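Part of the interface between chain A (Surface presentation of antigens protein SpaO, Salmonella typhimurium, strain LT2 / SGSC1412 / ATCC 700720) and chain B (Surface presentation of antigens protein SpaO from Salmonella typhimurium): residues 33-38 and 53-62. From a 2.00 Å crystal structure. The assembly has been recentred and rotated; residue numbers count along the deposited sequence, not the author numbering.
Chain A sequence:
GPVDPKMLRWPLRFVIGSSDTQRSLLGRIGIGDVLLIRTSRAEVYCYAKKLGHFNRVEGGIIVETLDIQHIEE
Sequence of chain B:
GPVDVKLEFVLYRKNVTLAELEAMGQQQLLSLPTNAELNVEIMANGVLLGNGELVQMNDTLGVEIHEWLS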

# COMPACT_ATOMS: atom_id res chain seq x y z
N ASP A 33 5.50 -0.27 18.49
CA ASP A 33 5.19 1.15 18.51
C ASP A 33 5.06 1.65 17.08
O ASP A 33 5.62 1.05 16.16
CB ASP A 33 6.27 1.95 19.24
CG ASP A 33 6.30 1.69 20.74
OD1 ASP A 33 5.51 0.87 21.25
OD2 ASP A 33 7.13 2.33 21.42
N VAL A 34 4.35 2.74 16.87
CA VAL A 34 4.39 3.41 15.57
C VAL A 34 5.10 4.76 15.69
O VAL A 34 4.91 5.48 16.66
CB VAL A 34 2.96 3.58 14.97
CG1 VAL A 34 2.94 4.62 13.87
CG2 VAL A 34 2.46 2.26 14.43
N LEU A 35 5.96 5.07 14.73
CA LEU A 35 6.58 6.38 14.62
C LEU A 35 5.97 7.13 13.46
O LEU A 35 6.08 6.69 12.33
CB LEU A 35 8.09 6.27 14.41
CG LEU A 35 8.92 5.57 15.47
CD1 LEU A 35 10.41 5.76 15.17
CD2 LEU A 35 8.57 6.10 16.85
N LEU A 36 5.33 8.26 13.72
CA LEU A 36 4.79 9.09 12.66
C LEU A 36 5.91 9.74 11.84
O LEU A 36 6.96 10.12 12.37
CB LEU A 36 3.87 10.17 13.23
CG LEU A 36 2.43 9.81 13.63
CD1 LEU A 36 2.38 8.71 14.66
CD2 LEU A 36 1.70 11.04 14.16
N ILE A 37 5.68 9.85 10.53
CA ILE A 37 6.54 10.60 9.64
C ILE A 37 5.96 12.01 9.47
O ILE A 37 4.95 12.20 8.79
CB ILE A 37 6.66 9.92 8.28
CG1 ILE A 37 7.16 8.48 8.48
CG2 ILE A 37 7.56 10.72 7.38
CD1 ILE A 37 7.52 7.75 7.20
N ARG A 38 6.60 13.00 10.09
CA ARG A 38 6.03 14.34 10.15
C ARG A 38 6.33 15.16 8.91
O ARG A 38 5.58 16.06 8.57
CB ARG A 38 6.54 15.07 11.39
CG ARG A 38 6.06 14.49 12.70
CD ARG A 38 4.55 14.26 12.69
NE ARG A 38 3.77 15.50 12.79
CZ ARG A 38 3.13 15.89 13.89
NH1 ARG A 38 3.18 15.14 14.98
NH2 ARG A 38 2.44 17.02 13.90
N GLU B 53 7.83 -1.58 9.23
CA GLU B 53 6.97 -1.52 8.07
C GLU B 53 6.28 -0.17 7.94
O GLU B 53 5.73 0.35 8.89
CB GLU B 53 5.94 -2.65 8.16
CG GLU B 53 4.68 -2.42 7.40
CD GLU B 53 3.69 -3.54 7.63
OE1 GLU B 53 3.86 -4.29 8.62
OE2 GLU B 53 2.75 -3.67 6.82
N LEU B 54 6.32 0.39 6.74
CA LEU B 54 5.55 1.58 6.43
C LEU B 54 4.05 1.29 6.53
O LEU B 54 3.54 0.34 5.93
CB LEU B 54 5.91 2.07 5.02
CG LEU B 54 5.64 3.53 4.70
CD1 LEU B 54 6.49 4.43 5.59
CD2 LEU B 54 5.91 3.81 3.23
N VAL B 55 3.35 2.07 7.34
CA VAL B 55 1.91 1.91 7.50
C VAL B 55 1.22 3.21 7.16
O VAL B 55 1.79 4.29 7.27
CB VAL B 55 1.49 1.49 8.93
CG1 VAL B 55 2.04 0.13 9.26
CG2 VAL B 55 1.94 2.51 9.96
N GLN B 56 -0.03 3.07 6.74
CA GLN B 56 -0.84 4.21 6.39
C GLN B 56 -1.72 4.57 7.56
O GLN B 56 -2.52 3.77 8.04
CB GLN B 56 -1.70 3.91 5.17
CG GLN B 56 -2.62 5.06 4.81
CD GLN B 56 -1.86 6.29 4.39
OE1 GLN B 56 -1.14 6.26 3.39
NE2 GLN B 56 -2.01 7.38 5.13
N MET B 57 -1.53 5.78 8.04
CA MET B 57 -2.49 6.31 8.96
C MET B 57 -3.30 7.38 8.25
O MET B 57 -2.91 7.91 7.21
CB MET B 57 -1.81 6.83 10.22
CG MET B 57 -0.91 5.79 10.82
SD MET B 57 -0.88 5.86 12.59
CE MET B 57 -0.43 4.19 12.97
N ASN B 58 -4.46 7.60 8.83
CA ASN B 58 -5.48 8.49 8.31
C ASN B 58 -4.96 9.82 7.73
O ASN B 58 -5.34 10.21 6.60
CB ASN B 58 -6.52 8.62 9.45
CG ASN B 58 -7.80 7.85 9.17
OD1 ASN B 58 -8.27 7.05 10.01
ND2 ASN B 58 -8.54 8.32 8.07
N ASP B 59 -4.10 10.52 8.46
CA ASP B 59 -3.62 11.81 7.99
C ASP B 59 -2.11 11.86 7.69
O ASP B 59 -1.54 12.94 7.52
CB ASP B 59 -3.93 12.92 9.01
CG ASP B 59 -5.38 12.94 9.46
OD1 ASP B 59 -6.21 12.27 8.83
OD2 ASP B 59 -5.68 13.62 10.48
N THR B 60 -1.47 10.70 7.63
CA THR B 60 -0.02 10.64 7.56
C THR B 60 0.50 9.22 7.35
O THR B 60 -0.26 8.26 7.46
CB THR B 60 0.62 11.23 8.86
OG1 THR B 60 2.05 11.14 8.79
CG2 THR B 60 0.13 10.49 10.10
N LEU B 61 1.78 9.09 7.03
CA LEU B 61 2.43 7.79 7.01
C LEU B 61 3.16 7.55 8.33
O LEU B 61 3.42 8.50 9.07
CB LEU B 61 3.41 7.68 5.85
CG LEU B 61 2.78 7.69 4.47
CD1 LEU B 61 3.86 7.67 3.42
CD2 LEU B 61 1.87 6.49 4.30
N GLY B 62 3.46 6.30 8.63
CA GLY B 62 4.23 5.99 9.82
C GLY B 62 5.01 4.72 9.61
O GLY B 62 4.86 4.06 8.59
O HOH W 1 3.70 11.45 6.50

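Chain B supplies a hairpin to this contact: strand 53-57 and strand 60-62 are joined by a type I turn from Met B57 to Thr B60. Paired backbone bonds hold it together, among them Val B55 N to Gly B62 O at 2.8 Å and Met B57 N to Thr B60 O at 2.8 Å. Strand 34-36 of chain A approaches strand 60-62 in an antiparallel sense, but the 137° between their directions departs well from 180°, and the register is defined by a single bridge. Leu A36 and Gly B62 form its non-hydrogen-bonded pair, with their CA atoms 4.2 Å apart.

A direct backbone hydrogen bond joins the two stretches, from Ile A37 N to Leu B61 O; its 3.0 Å length and 170° angle at the hydrogen indicate a nearly linear bond. The reciprocal backbone groups are linked through water 1, which donates to Ile A37 O at 2.7 Å and accepts from Leu B61 N at 3.1 Å. Water 1 thus bridges the two backbones; Ile A37 O and Leu B61 N themselves lie 4.8 Å apart, too far for a direct bond. Thr B60 OG1 also lies 3.1 Å from Ile A37 O.

Gly B62 permits close backbone packing: its CA is 3.2 Å from Leu A35 O. An ideally placed CB there would lie only 3.1 Å from Val A34 CG1 and 3.2 Å from Leu A35 O, both tight.

The side chains add apolar contacts. Val A34, with CB directed toward chain B, brings CG1 to 3.5 Å from Met B57 CE. Ile A37, which has the largest covered area of these residues at 75 Å², places CD1 3.8 Å from Leu B54 CD1 and 4.3 Å from Leu B61 CB. Although the CA-to-CB bond of Leu B54 points away, the end of its side chain comes nearer and makes that contact.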